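PDB 3E8L: serine proteinase inhibitor A from Sagittaria sagittifolia, which probably inhibits trypsin and chymotrypsin simultaneously through two reactive sites, and kallikrein more weakly. Local coordinates for residues D17-N22 with V179-F184; M91-P94 with D98-W101; W101-S106 with L144-C149; F131-T136 with G140-A145; P157-F162 with T168-G173. The protein carries 2 engineered substitutions. All coordinates share one frame; numbering follows the deposited sequence. Where two conformers were deposited one is given.

Contact 1 (D17-N22 with V179-F184); sequences DAVQLN and VQFQKF. Engineered in segment 179-184: Gln180 (natural residue Arg).
Lys183 and Asp17 meet at the surface in a salt bridge, with NZ of Lys183 3.0 Å from OD2 of Asp17. The ammonium comes to the anti side of that oxygen and lies 20° out of the carboxylate plane. Beyond CB the lysine chain is extended until chi4 (-65°), which turns NZ onto the aspartate. Its grip is shared, because the same NZ forms salt bridges with Asp15 and Asp13, and Asp15 is the stronger partner. Such a cluster of three carboxylates would probably hold the lysine charged. Two residues further in, the contact becomes apolar: the CG2 methyl of Val19 packs on CB of Phe181 at 3.9 Å, the two side chains roughly perpendicular. Val19 is placed by backbone hydrogen bonds to Val11 and Met79, while Asp17 N is held by OD1 of Asp13. The N-terminal segment 17-22, which has no regular structure, thus passes across strand 179-183 near Phe181. Phe181 continues inward to meet the Phe69 ring of strand 67-70 nearly perpendicularly and to touch Tyr142 of strand 142-147, and Val19 also packs on Tyr30 of strand 30-34.

Contact 2 (M91-P94 with D98-W101); sequences MPVP and DTAW
The connection between strand 92-94 and strand 101-103 doubles back so that Thr99 lies against Met91 and Val93, a small apolar contact at the surface. A single methyl carries it: CG2 of Thr99 is 3.7 Å from CG of Met91 and 3.9 Å from CG2 of Val93. The side chains of Met91 and Thr99 lie side by side, running opposite ways, whereas Val93 slants across the threonine. In Thr99, chi1 62° puts OG1 between the backbone N and the carbonyl carbon, where it bonds O of Phe89, and CG2 anti to the carbonyl carbon. The threonine therefore splits its two branches, the methyl for the neighbouring segment and the hydroxyl for strand 84-89. No hydrogen bond links the two segments directly. Within 98-101 the amide of Ala100 makes a weak bond of 3.5 Å to OD1 of Asp98, an oxygen that also weakly accepts from the amide of Asp121. Cys97, just ahead of Asp98, is disulfide-bonded to Cys51, tying this connection to the rest of the domain. Strand 92-94 pairs antiparallel with a strand of another protein chain, consistent with the substrate-like way in which inhibitors of this beta-trefoil family present a segment to a proteinase.

Contact 3 (W101-S106 with L144-C149); sequences WSIGKS and LAACSC
Ile103 of strand 101-103 packs on Ala146 of the strand that crosses it, and its longer branch does the touching. From CB, CG1 leaves anti to the carbonyl carbon (chi1 -48°) and comes 3.7 Å from CB of Ala146. The chain then runs on nearly extended to CD1, which stays 3.8 Å from the same methyl, so that the alanine is held against two successive carbons of the isoleucine. The tip goes past the methyl onto backbone: CD1 is 4.1 Å from the carbonyl C of Ala146 and equally near O of Cys147. The other branch, CG2, is turned anti to the backbone N. Ile103 also packs on Gln115 of strand 113-119, and its amide is held by OG of Ser129.

Two residues earlier, Trp101 makes the second touch. The indole carbon CZ3 meets CD1 of Leu144 at 4.1 Å, with the leucine methyl at the rim of the ring near its plane. The aromatic residues Phe87, Phe89 and Phe131 also surround this indole, Phe131 edge-to-face. Strands 101-103 and 144-147 cross at 71° with their axes 7.5 Å apart, so they are joined by packing without hydrogen bonds. Cys147 and Cys149, at the end of the second segment, are disulfide-bonded to Cys156 and Cys152. The contact packs strands of two different sheets of the beta-trefoil against each other, with Trp101 and Leu144 buried in its interior.

Contact 4 (F131-T136 with G140-A145); sequences FEARST and GVYKLA
Arg134, its CG anti to the carbonyl carbon (chi1 -80°) and its chain extended to NE, lays its guanidinium flat over the methyl of Ala145, CB of which is 3.6 Å from CZ and centred under the plane. Glu132, with CG anti to its own backbone N (chi1 -176°), stretches out beside it on the same face of the sheet. NE of Arg134 donates 3.0 Å to OE2 of Glu132, in the guanidinium plane but from above the carboxylate plane. The outer ends are held too: NH2 of Arg134 reaches O of Cys156, and OE1 of Glu132 pairs with Arg84. A leucine in place of Arg134 would probably leave OE2 of Glu132 without this mate and O of Cys156 without this donor. Beneath, the backbones pair antiparallel: N of Arg134 bonds O of Lys143 at 2.8 Å, and the amide of Ala145 bonds O of Glu132 at 2.9 Å, each with its reciprocal bond. Towards the turn the edge of the Tyr142 ring meets O of Arg134, CD1 lying 3.4 Å away, and a water bridges N of Thr136 and O of Val141. Strands 130-135 and 142-147 thus form a two-stranded beta hairpin, the repeated building element of the beta-trefoil.

Contact 5 (P157-F162 with T168-G173); sequences PEVGSF and TLLGIG
Val159 and Leu170 form the apolar centre, CG1 of the valine 4.1 Å from CD1 of the leucine. Nearer the start of the hairpin, CG2 of Ile172 packs on CB of Pro157 at 3.8 Å. The Phe162 ring lies along the partner strand with its edge towards the backbone: CE2 is 3.7 Å from CA of Gly171, and CZ is 3.3 Å from O of Ile172, which lies in the ring plane. Glycine at 171 is what permits this, since a beta carbon there would collide with CE2. A serine in place of Phe162 would probably uncover the Gly171 backbone and leave Phe114, whose ring meets this one, without its aromatic partner. Outward from the side chains come the backbone bonds, two reciprocal pairs joining Gly160 with Gly171 and Phe162 with Leu169. The shortest is from N of Phe162 to O of Leu169 at 2.7 Å. At the open end a straight bond of 3.1 Å runs from N of Gly173 to O of Glu158. Among its neighbours, the hairpin of strands 159-164 and 167-172 makes backbone hydrogen bonds between Val159 and Leu144 of strand 142-147 and between Leu170 and Val55 of strand 52-57, while Val159 and Ile172 both pack on Ile117 of strand 113-119.

Overall arrangement
Contacts 4 and 5 are hairpins held by backbone hydrogen bonds, whereas contacts 1, 2 and 3 have no backbone hydrogen bonds between their segments. Contact 3 is the buried, purely apolar crossing; it shares strand 142-147 with contact 4, and the amide of Val159 joins that strand to contact 5 through O of Leu144. Contact 1 is mixed, charged outside and apolar inside, and its strand 179-183 bonds to Tyr142 of contact 4. Contact 2 is the surface one, about 23 Å from contact 4 between centres, yet its Trp101 is the residue it shares with contact 3 and packs on Phe131 of contact 4. The salt bridge joins segments in contact 1 but lies within 131-136 in contact 4.

Contact 1 (D17-N22 with V179-F184)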
# COMPACT_ATOMS: atom_id res chain seq x y z
N ASP A 17 -4.45 -15.22 20.58
CA ASP A 17 -3.21 -15.55 19.88
C ASP A 17 -2.75 -14.37 19.03
O ASP A 17 -3.56 -13.67 18.42
CB ASP A 17 -3.39 -16.78 19.00
CG ASP A 17 -3.72 -18.05 19.79
OD1 ASP A 17 -3.17 -18.26 20.91
OD2 ASP A 17 -4.51 -18.86 19.26
N ALA A 18 -1.45 -14.16 18.96
CA ALA A 18 -0.93 -13.05 18.20
C ALA A 18 -1.38 -13.14 16.74
O ALA A 18 -1.39 -14.22 16.13
CB ALA A 18 0.59 -12.98 18.32
N VAL A 19 -1.75 -12.00 16.18
CA VAL A 19 -2.17 -11.94 14.80
C VAL A 19 -0.93 -12.07 13.91
O VAL A 19 0.00 -11.26 13.98
CB VAL A 19 -2.94 -10.65 14.52
CG1 VAL A 19 -3.19 -10.48 13.01
CG2 VAL A 19 -4.26 -10.67 15.30
N GLN A 20 -0.93 -13.10 13.09
CA GLN A 20 0.24 -13.36 12.24
C GLN A 20 0.21 -12.58 10.93
O GLN A 20 -0.85 -12.40 10.32
CB GLN A 20 0.40 -14.85 11.99
CG GLN A 20 0.79 -15.61 13.25
CD GLN A 20 0.53 -17.07 13.13
OE1 GLN A 20 0.91 -17.69 12.14
NE2 GLN A 20 -0.10 -17.63 14.13
N LEU A 21 1.38 -12.11 10.52
CA LEU A 21 1.54 -11.45 9.24
C LEU A 21 1.75 -12.42 8.08
O LEU A 21 2.20 -13.56 8.26
CB LEU A 21 2.73 -10.48 9.28
CG LEU A 21 2.62 -9.07 9.88
CD1 LEU A 21 1.19 -8.57 10.09
CD2 LEU A 21 3.39 -8.98 11.13
N ASN A 22 1.44 -11.94 6.89
CA ASN A 22 1.73 -12.67 5.68
C ASN A 22 3.18 -12.48 5.22
O ASN A 22 3.55 -11.43 4.72
CB ASN A 22 0.75 -12.28 4.57
CG ASN A 22 1.25 -12.69 3.20
OD1 ASN A 22 2.05 -13.62 3.08
ND2 ASN A 22 0.77 -12.02 2.17
N VAL A 179 -12.94 -3.21 16.72
CA VAL A 179 -12.94 -4.50 16.07
C VAL A 179 -12.20 -5.58 16.83
O VAL A 179 -11.44 -5.30 17.75
CB VAL A 179 -12.34 -4.43 14.66
CG1 VAL A 179 -13.09 -3.44 13.80
CG2 VAL A 179 -10.87 -4.08 14.73
N GLN A 180 -12.46 -6.81 16.44
CA GLN A 180 -11.64 -7.95 16.81
C GLN A 180 -11.16 -8.62 15.54
O GLN A 180 -11.81 -8.56 14.50
CB GLN A 180 -12.43 -8.96 17.66
CG GLN A 180 -12.60 -8.57 19.11
CD GLN A 180 -13.06 -9.74 19.97
OE1 GLN A 180 -12.32 -10.23 20.82
NE2 GLN A 180 -14.30 -10.17 19.76
N PHE A 181 -10.01 -9.27 15.63
CA PHE A 181 -9.50 -10.12 14.57
C PHE A 181 -9.83 -11.55 14.92
O PHE A 181 -9.64 -11.97 16.06
CB PHE A 181 -8.01 -9.91 14.37
CG PHE A 181 -7.63 -8.51 14.02
CD1 PHE A 181 -7.41 -7.57 15.02
CD2 PHE A 181 -7.49 -8.13 12.70
CE1 PHE A 181 -7.06 -6.28 14.71
CE2 PHE A 181 -7.13 -6.83 12.36
CZ PHE A 181 -6.92 -5.90 13.37
N GLN A 182 -10.36 -12.29 13.95
CA GLN A 182 -10.89 -13.64 14.14
C GLN A 182 -10.22 -14.52 13.11
O GLN A 182 -10.19 -14.15 11.93
CB GLN A 182 -12.39 -13.61 13.85
CG GLN A 182 -13.17 -14.84 14.30
CD GLN A 182 -13.86 -14.60 15.64
OE1 GLN A 182 -14.37 -13.50 15.90
NE2 GLN A 182 -13.83 -15.62 16.52
N LYS A 183 -9.68 -15.66 13.50
CA LYS A 183 -8.99 -16.47 12.49
C LYS A 183 -9.95 -17.05 11.45
O LYS A 183 -11.14 -17.22 11.73
CB LYS A 183 -8.01 -17.52 13.06
CG LYS A 183 -8.08 -17.86 14.52
CD LYS A 183 -6.86 -18.75 14.86
CE LYS A 183 -6.79 -19.18 16.32
NZ LYS A 183 -6.59 -18.06 17.27
N PHE A 184 -9.44 -17.34 10.27
CA PHE A 184 -10.27 -17.82 9.18
C PHE A 184 -9.87 -19.22 8.73
O PHE A 184 -8.69 -19.56 8.73
CB PHE A 184 -10.20 -16.86 8.00
CG PHE A 184 -11.02 -17.28 6.82
CD1 PHE A 184 -12.34 -16.89 6.71
CD2 PHE A 184 -10.47 -18.06 5.83
CE1 PHE A 184 -13.09 -17.27 5.63
CE2 PHE A 184 -11.22 -18.45 4.75
CZ PHE A 184 -12.53 -18.05 4.65

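Contact 2 (M91-P94 with D98-W101)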
# COMPACT_ATOMS: atom_id res chain seq x y z
N MET A 91 -10.00 -12.77 -1.61
CA MET A 91 -11.27 -12.88 -2.33
C MET A 91 -10.99 -13.09 -3.80
O MET A 91 -9.97 -12.63 -4.31
CB MET A 91 -12.12 -11.62 -2.11
CG MET A 91 -11.45 -10.32 -2.58
SD MET A 91 -12.46 -8.85 -2.37
CE MET A 91 -13.95 -9.32 -3.29
N PRO A 92 -11.88 -13.82 -4.49
CA PRO A 92 -11.60 -14.09 -5.90
C PRO A 92 -11.63 -12.77 -6.66
O PRO A 92 -12.47 -11.91 -6.36
CB PRO A 92 -12.77 -14.98 -6.33
CG PRO A 92 -13.38 -15.48 -5.06
CD PRO A 92 -13.17 -14.40 -4.08
N VAL A 93 -10.72 -12.59 -7.61
CA VAL A 93 -10.57 -11.31 -8.29
C VAL A 93 -9.96 -11.49 -9.68
O VAL A 93 -9.16 -12.39 -9.87
CB VAL A 93 -9.72 -10.38 -7.38
CG1 VAL A 93 -8.36 -10.16 -7.93
CG2 VAL A 93 -10.44 -9.10 -7.09
N PRO A 94 -10.36 -10.66 -10.67
CA PRO A 94 -9.64 -10.71 -11.94
C PRO A 94 -8.22 -10.17 -11.73
O PRO A 94 -8.05 -9.23 -10.95
CB PRO A 94 -10.44 -9.77 -12.84
CG PRO A 94 -11.10 -8.81 -11.89
CD PRO A 94 -11.39 -9.60 -10.65
N ASP A 98 -5.98 -5.71 -7.50
CA ASP A 98 -5.58 -6.12 -6.17
C ASP A 98 -6.76 -5.90 -5.23
O ASP A 98 -7.85 -5.56 -5.66
CB ASP A 98 -4.32 -5.40 -5.69
CG ASP A 98 -4.48 -3.90 -5.60
OD1 ASP A 98 -5.48 -3.43 -5.04
OD2 ASP A 98 -3.58 -3.18 -6.09
N THR A 99 -6.53 -6.12 -3.95
CA THR A 99 -7.57 -6.11 -2.94
C THR A 99 -7.09 -5.35 -1.68
O THR A 99 -7.67 -5.49 -0.60
CB THR A 99 -7.99 -7.58 -2.55
OG1 THR A 99 -6.86 -8.25 -1.98
CG2 THR A 99 -8.49 -8.36 -3.74
N ALA A 100 -6.03 -4.56 -1.82
CA ALA A 100 -5.49 -3.82 -0.68
C ALA A 100 -6.44 -2.68 -0.29
O ALA A 100 -7.11 -2.10 -1.14
CB ALA A 100 -4.11 -3.29 -1.00
N TRP A 101 -6.51 -2.38 1.00
CA TRP A 101 -7.35 -1.31 1.49
C TRP A 101 -6.70 0.02 1.23
O TRP A 101 -5.47 0.11 1.21
CB TRP A 101 -7.52 -1.42 3.01
CG TRP A 101 -8.38 -2.51 3.48
CD1 TRP A 101 -8.70 -3.67 2.82
CD2 TRP A 101 -9.02 -2.59 4.77
NE1 TRP A 101 -9.52 -4.45 3.61
CE2 TRP A 101 -9.72 -3.81 4.81
CE3 TRP A 101 -9.07 -1.75 5.87
CZ2 TRP A 101 -10.46 -4.20 5.92
CZ3 TRP A 101 -9.80 -2.14 6.97
CH2 TRP A 101 -10.49 -3.34 6.99

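Contact 3 (W101-S106 with L144-C149)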
# COMPACT_ATOMS: atom_id res chain seq x y z
N TRP A 101 -6.51 -2.38 1.00
CA TRP A 101 -7.35 -1.31 1.49
C TRP A 101 -6.70 0.02 1.23
O TRP A 101 -5.47 0.11 1.21
CB TRP A 101 -7.52 -1.42 3.01
CG TRP A 101 -8.38 -2.51 3.48
CD1 TRP A 101 -8.70 -3.67 2.82
CD2 TRP A 101 -9.02 -2.59 4.77
NE1 TRP A 101 -9.52 -4.45 3.61
CE2 TRP A 101 -9.72 -3.81 4.81
CE3 TRP A 101 -9.07 -1.75 5.87
CZ2 TRP A 101 -10.46 -4.20 5.92
CZ3 TRP A 101 -9.80 -2.14 6.97
CH2 TRP A 101 -10.49 -3.34 6.99
N SER A 102 -7.51 1.07 1.06
CA SER A 102 -6.94 2.43 1.18
C SER A 102 -7.91 3.55 1.54
O SER A 102 -9.12 3.38 1.48
CB SER A 102 -6.07 2.80 -0.03
OG SER A 102 -6.81 2.80 -1.20
N ILE A 103 -7.34 4.68 1.94
CA ILE A 103 -8.09 5.87 2.22
C ILE A 103 -8.59 6.45 0.92
O ILE A 103 -7.82 6.78 0.03
CB ILE A 103 -7.24 6.93 2.92
CG1 ILE A 103 -6.47 6.30 4.07
CG2 ILE A 103 -8.13 8.05 3.44
CD1 ILE A 103 -5.33 7.13 4.53
N GLY A 104 -9.89 6.56 0.80
CA GLY A 104 -10.46 7.06 -0.43
C GLY A 104 -10.68 8.55 -0.40
O GLY A 104 -10.81 9.16 0.67
N LYS A 105 -10.71 9.12 -1.60
CA LYS A 105 -11.14 10.48 -1.87
C LYS A 105 -12.48 10.71 -1.16
O LYS A 105 -13.34 9.83 -1.17
CB LYS A 105 -11.30 10.62 -3.39
CG LYS A 105 -11.87 11.91 -3.91
CD LYS A 105 -11.69 11.98 -5.43
CE LYS A 105 -11.83 13.39 -5.94
NZ LYS A 105 -11.21 13.52 -7.29
N SER A 106 -12.66 11.86 -0.53
CA SER A 106 -13.96 12.13 0.06
C SER A 106 -15.07 12.28 -0.99
O SER A 106 -14.83 12.74 -2.10
CB SER A 106 -13.92 13.33 1.02
OG SER A 106 -13.75 14.52 0.30
N LEU A 144 -9.07 0.98 14.52
CA LEU A 144 -8.20 1.10 13.36
C LEU A 144 -7.84 2.56 13.09
O LEU A 144 -8.64 3.46 13.35
CB LEU A 144 -8.82 0.46 12.12
CG LEU A 144 -9.28 -0.99 12.26
CD1 LEU A 144 -10.06 -1.45 11.00
CD2 LEU A 144 -8.11 -1.94 12.60
N ALA A 145 -6.65 2.78 12.55
CA ALA A 145 -6.21 4.10 12.08
C ALA A 145 -5.60 3.96 10.70
O ALA A 145 -5.06 2.92 10.33
CB ALA A 145 -5.23 4.71 13.05
N ALA A 146 -5.72 5.02 9.91
CA ALA A 146 -5.36 4.97 8.49
C ALA A 146 -4.21 5.92 8.25
O ALA A 146 -4.32 7.09 8.57
CB ALA A 146 -6.56 5.33 7.63
N CYS A 147 -3.11 5.41 7.70
CA CYS A 147 -1.88 6.20 7.49
C CYS A 147 -1.45 6.21 6.04
O CYS A 147 -1.73 5.27 5.30
CB CYS A 147 -0.73 5.62 8.28
SG CYS A 147 -1.08 5.32 9.99
N SER A 148 -0.71 7.24 5.66
CA SER A 148 -0.24 7.33 4.28
C SER A 148 1.25 6.96 4.18
O SER A 148 1.92 7.27 3.19
CB SER A 148 -0.53 8.73 3.74
OG SER A 148 -0.08 9.74 4.68
N CYS A 149 1.74 6.27 5.21
CA CYS A 149 3.16 5.98 5.34
C CYS A 149 3.30 4.79 6.25
O CYS A 149 2.49 4.61 7.17
CB CYS A 149 3.88 7.19 5.95
SG CYS A 149 3.82 7.27 7.78

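Contact 4 (F131-T136 with G140-A145)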
# COMPACT_ATOMS: atom_id res chain seq x y z
N PHE A 131 -2.57 0.62 7.60
CA PHE A 131 -3.48 0.61 8.72
C PHE A 131 -2.84 0.12 10.01
O PHE A 131 -1.96 -0.75 10.01
CB PHE A 131 -4.76 -0.14 8.36
CG PHE A 131 -5.47 0.47 7.20
CD1 PHE A 131 -6.58 1.29 7.40
CD2 PHE A 131 -5.02 0.26 5.90
CE1 PHE A 131 -7.25 1.88 6.32
CE2 PHE A 131 -5.68 0.84 4.83
CZ PHE A 131 -6.79 1.65 5.04
N GLU A 132 -3.31 0.70 11.10
CA GLU A 132 -2.69 0.61 12.40
C GLU A 132 -3.76 0.07 13.32
O GLU A 132 -4.90 0.56 13.29
CB GLU A 132 -2.30 2.03 12.80
CG GLU A 132 -1.53 2.19 14.10
CD GLU A 132 -1.09 3.63 14.34
OE1 GLU A 132 -0.69 4.31 13.38
OE2 GLU A 132 -1.13 4.09 15.50
N ALA A 133 -3.44 -0.95 14.12
CA ALA A 133 -4.34 -1.37 15.19
C ALA A 133 -3.91 -0.61 16.43
O ALA A 133 -2.73 -0.62 16.81
CB ALA A 133 -4.25 -2.86 15.44
N ARG A 134 -4.86 0.08 17.05
CA ARG A 134 -4.58 0.82 18.27
C ARG A 134 -5.34 0.16 19.41
O ARG A 134 -6.44 -0.37 19.20
CB ARG A 134 -5.02 2.28 18.13
CG ARG A 134 -4.04 3.13 17.38
CD ARG A 134 -4.52 4.56 17.34
NE ARG A 134 -3.71 5.37 16.44
CZ ARG A 134 -4.08 6.54 15.93
NH1 ARG A 134 -5.26 7.06 16.23
NH2 ARG A 134 -3.26 7.19 15.13
N SER A 135 -4.76 0.21 20.61
CA SER A 135 -5.36 -0.44 21.77
C SER A 135 -6.63 0.25 22.28
O SER A 135 -6.87 1.44 22.02
CB SER A 135 -4.34 -0.57 22.89
OG SER A 135 -4.06 0.72 23.42
N THR A 136 -7.41 -0.53 23.01
CA THR A 136 -8.67 -0.10 23.63
C THR A 136 -8.58 -0.52 25.08
O THR A 136 -7.66 -1.24 25.45
CB THR A 136 -9.88 -0.75 22.88
OG1 THR A 136 -10.05 -0.07 21.63
CG2 THR A 136 -11.18 -0.69 23.65
N GLY A 140 -7.74 -7.45 23.10
CA GLY A 140 -8.29 -8.06 21.89
C GLY A 140 -9.36 -7.27 21.15
O GLY A 140 -10.02 -7.80 20.26
N VAL A 141 -9.53 -6.00 21.52
CA VAL A 141 -10.51 -5.11 20.90
C VAL A 141 -9.77 -3.84 20.50
O VAL A 141 -9.10 -3.21 21.34
CB VAL A 141 -11.69 -4.77 21.86
CG1 VAL A 141 -12.71 -3.91 21.17
CG2 VAL A 141 -12.38 -6.02 22.36
N TYR A 142 -9.89 -3.44 19.23
CA TYR A 142 -9.04 -2.38 18.71
C TYR A 142 -9.75 -1.32 17.92
O TYR A 142 -10.84 -1.54 17.40
CB TYR A 142 -7.91 -2.99 17.86
CG TYR A 142 -7.14 -4.07 18.58
CD1 TYR A 142 -6.07 -3.74 19.44
CD2 TYR A 142 -7.48 -5.42 18.43
CE1 TYR A 142 -5.37 -4.73 20.11
CE2 TYR A 142 -6.79 -6.41 19.11
CZ TYR A 142 -5.73 -6.06 19.95
OH TYR A 142 -5.04 -7.06 20.62
N LYS A 143 -9.12 -0.16 17.83
CA LYS A 143 -9.52 0.89 16.92
C LYS A 143 -8.56 0.85 15.74
O LYS A 143 -7.35 0.68 15.95
CB LYS A 143 -9.46 2.26 17.63
CG LYS A 143 -10.78 2.65 18.31
CD LYS A 143 -10.66 3.86 19.23
CE LYS A 143 -10.58 3.46 20.69
NZ LYS A 143 -11.37 4.38 21.59
N LEU A 144 -9.07 0.98 14.52
CA LEU A 144 -8.20 1.10 13.36
C LEU A 144 -7.84 2.56 13.09
O LEU A 144 -8.64 3.46 13.35
CB LEU A 144 -8.82 0.46 12.12
CG LEU A 144 -9.28 -0.99 12.26
CD1 LEU A 144 -10.06 -1.45 11.00
CD2 LEU A 144 -8.11 -1.94 12.60
N ALA A 145 -6.65 2.78 12.55
CA ALA A 145 -6.21 4.10 12.08
C ALA A 145 -5.60 3.96 10.70
O ALA A 145 -5.06 2.92 10.33
CB ALA A 145 -5.23 4.71 13.05
O HOH W 1 -7.06 -3.23 23.06

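Contact 5 (P157-F162 with T168-G173)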
# COMPACT_ATOMS: atom_id res chain seq x y z
N PRO A 157 -5.19 9.55 11.40
CA PRO A 157 -6.60 9.70 11.76
C PRO A 157 -7.20 8.33 12.02
O PRO A 157 -6.91 7.37 11.31
CB PRO A 157 -7.25 10.30 10.50
CG PRO A 157 -6.19 10.38 9.48
CD PRO A 157 -4.94 9.79 9.96
N GLU A 158 -8.04 8.27 13.04
CA GLU A 158 -8.84 7.09 13.33
C GLU A 158 -9.85 6.76 12.21
O GLU A 158 -10.31 7.66 11.49
CB GLU A 158 -9.61 7.37 14.61
CG GLU A 158 -10.27 6.17 15.21
CD GLU A 158 -10.52 6.36 16.69
OE1 GLU A 158 -9.73 7.12 17.32
OE2 GLU A 158 -11.49 5.76 17.21
N VAL A 159 -10.17 5.47 12.09
CA VAL A 159 -11.25 4.99 11.23
C VAL A 159 -12.51 4.77 12.05
O VAL A 159 -12.47 4.16 13.12
CB VAL A 159 -10.84 3.69 10.57
CG1 VAL A 159 -12.05 2.94 10.03
CG2 VAL A 159 -9.82 3.95 9.45
N GLY A 160 -13.64 5.28 11.55
CA GLY A 160 -14.95 5.07 12.17
C GLY A 160 -16.02 4.66 11.18
O GLY A 160 -15.75 4.45 10.00
N SER A 161 -17.26 4.56 11.65
CA SER A 161 -18.34 4.06 10.81
C SER A 161 -19.34 5.15 10.38
O SER A 161 -19.60 6.11 11.15
CB SER A 161 -19.09 2.96 11.56
OG SER A 161 -19.77 3.51 12.66
N PHE A 162 -19.90 4.99 9.18
CA PHE A 162 -20.94 5.87 8.65
C PHE A 162 -22.18 5.09 8.18
O PHE A 162 -22.06 4.16 7.38
CB PHE A 162 -20.40 6.67 7.46
CG PHE A 162 -19.27 7.59 7.80
CD1 PHE A 162 -19.52 8.92 8.13
CD2 PHE A 162 -17.95 7.14 7.78
CE1 PHE A 162 -18.47 9.80 8.44
CE2 PHE A 162 -16.90 8.01 8.09
CZ PHE A 162 -17.17 9.35 8.42
N THR A 168 -23.60 0.02 6.99
CA THR A 168 -22.55 0.58 7.78
C THR A 168 -21.21 0.52 7.03
O THR A 168 -20.66 -0.55 6.80
CB THR A 168 -22.48 -0.10 9.15
OG1 THR A 168 -23.69 0.18 9.88
CG2 THR A 168 -21.29 0.42 9.95
N LEU A 169 -20.70 1.68 6.64
CA LEU A 169 -19.45 1.79 5.89
C LEU A 169 -18.34 2.41 6.73
O LEU A 169 -18.60 3.20 7.63
CB LEU A 169 -19.66 2.64 4.63
CG LEU A 169 -20.23 1.99 3.38
CD1 LEU A 169 -21.72 1.65 3.56
CD2 LEU A 169 -20.00 2.93 2.18
N LEU A 170 -17.11 2.06 6.42
CA LEU A 170 -15.99 2.60 7.16
C LEU A 170 -15.43 3.80 6.43
O LEU A 170 -15.43 3.82 5.20
CB LEU A 170 -14.91 1.54 7.33
CG LEU A 170 -15.23 0.31 8.18
CD1 LEU A 170 -13.95 -0.37 8.52
CD2 LEU A 170 -15.96 0.73 9.46
N GLY A 171 -14.97 4.79 7.18
CA GLY A 171 -14.28 5.94 6.61
C GLY A 171 -13.43 6.63 7.66
O GLY A 171 -13.37 6.18 8.81
N ILE A 172 -12.75 7.70 7.27
CA ILE A 172 -11.97 8.51 8.18
C ILE A 172 -12.97 9.28 9.03
O ILE A 172 -13.90 9.91 8.50
CB ILE A 172 -11.06 9.50 7.41
CG1 ILE A 172 -10.11 8.75 6.48
CG2 ILE A 172 -10.34 10.48 8.37
CD1 ILE A 172 -9.17 7.71 7.16
N GLY A 173 -12.77 9.21 10.34
CA GLY A 173 -13.64 9.88 11.30
C GLY A 173 -14.88 9.07 11.55
O GLY A 173 -14.82 7.85 11.66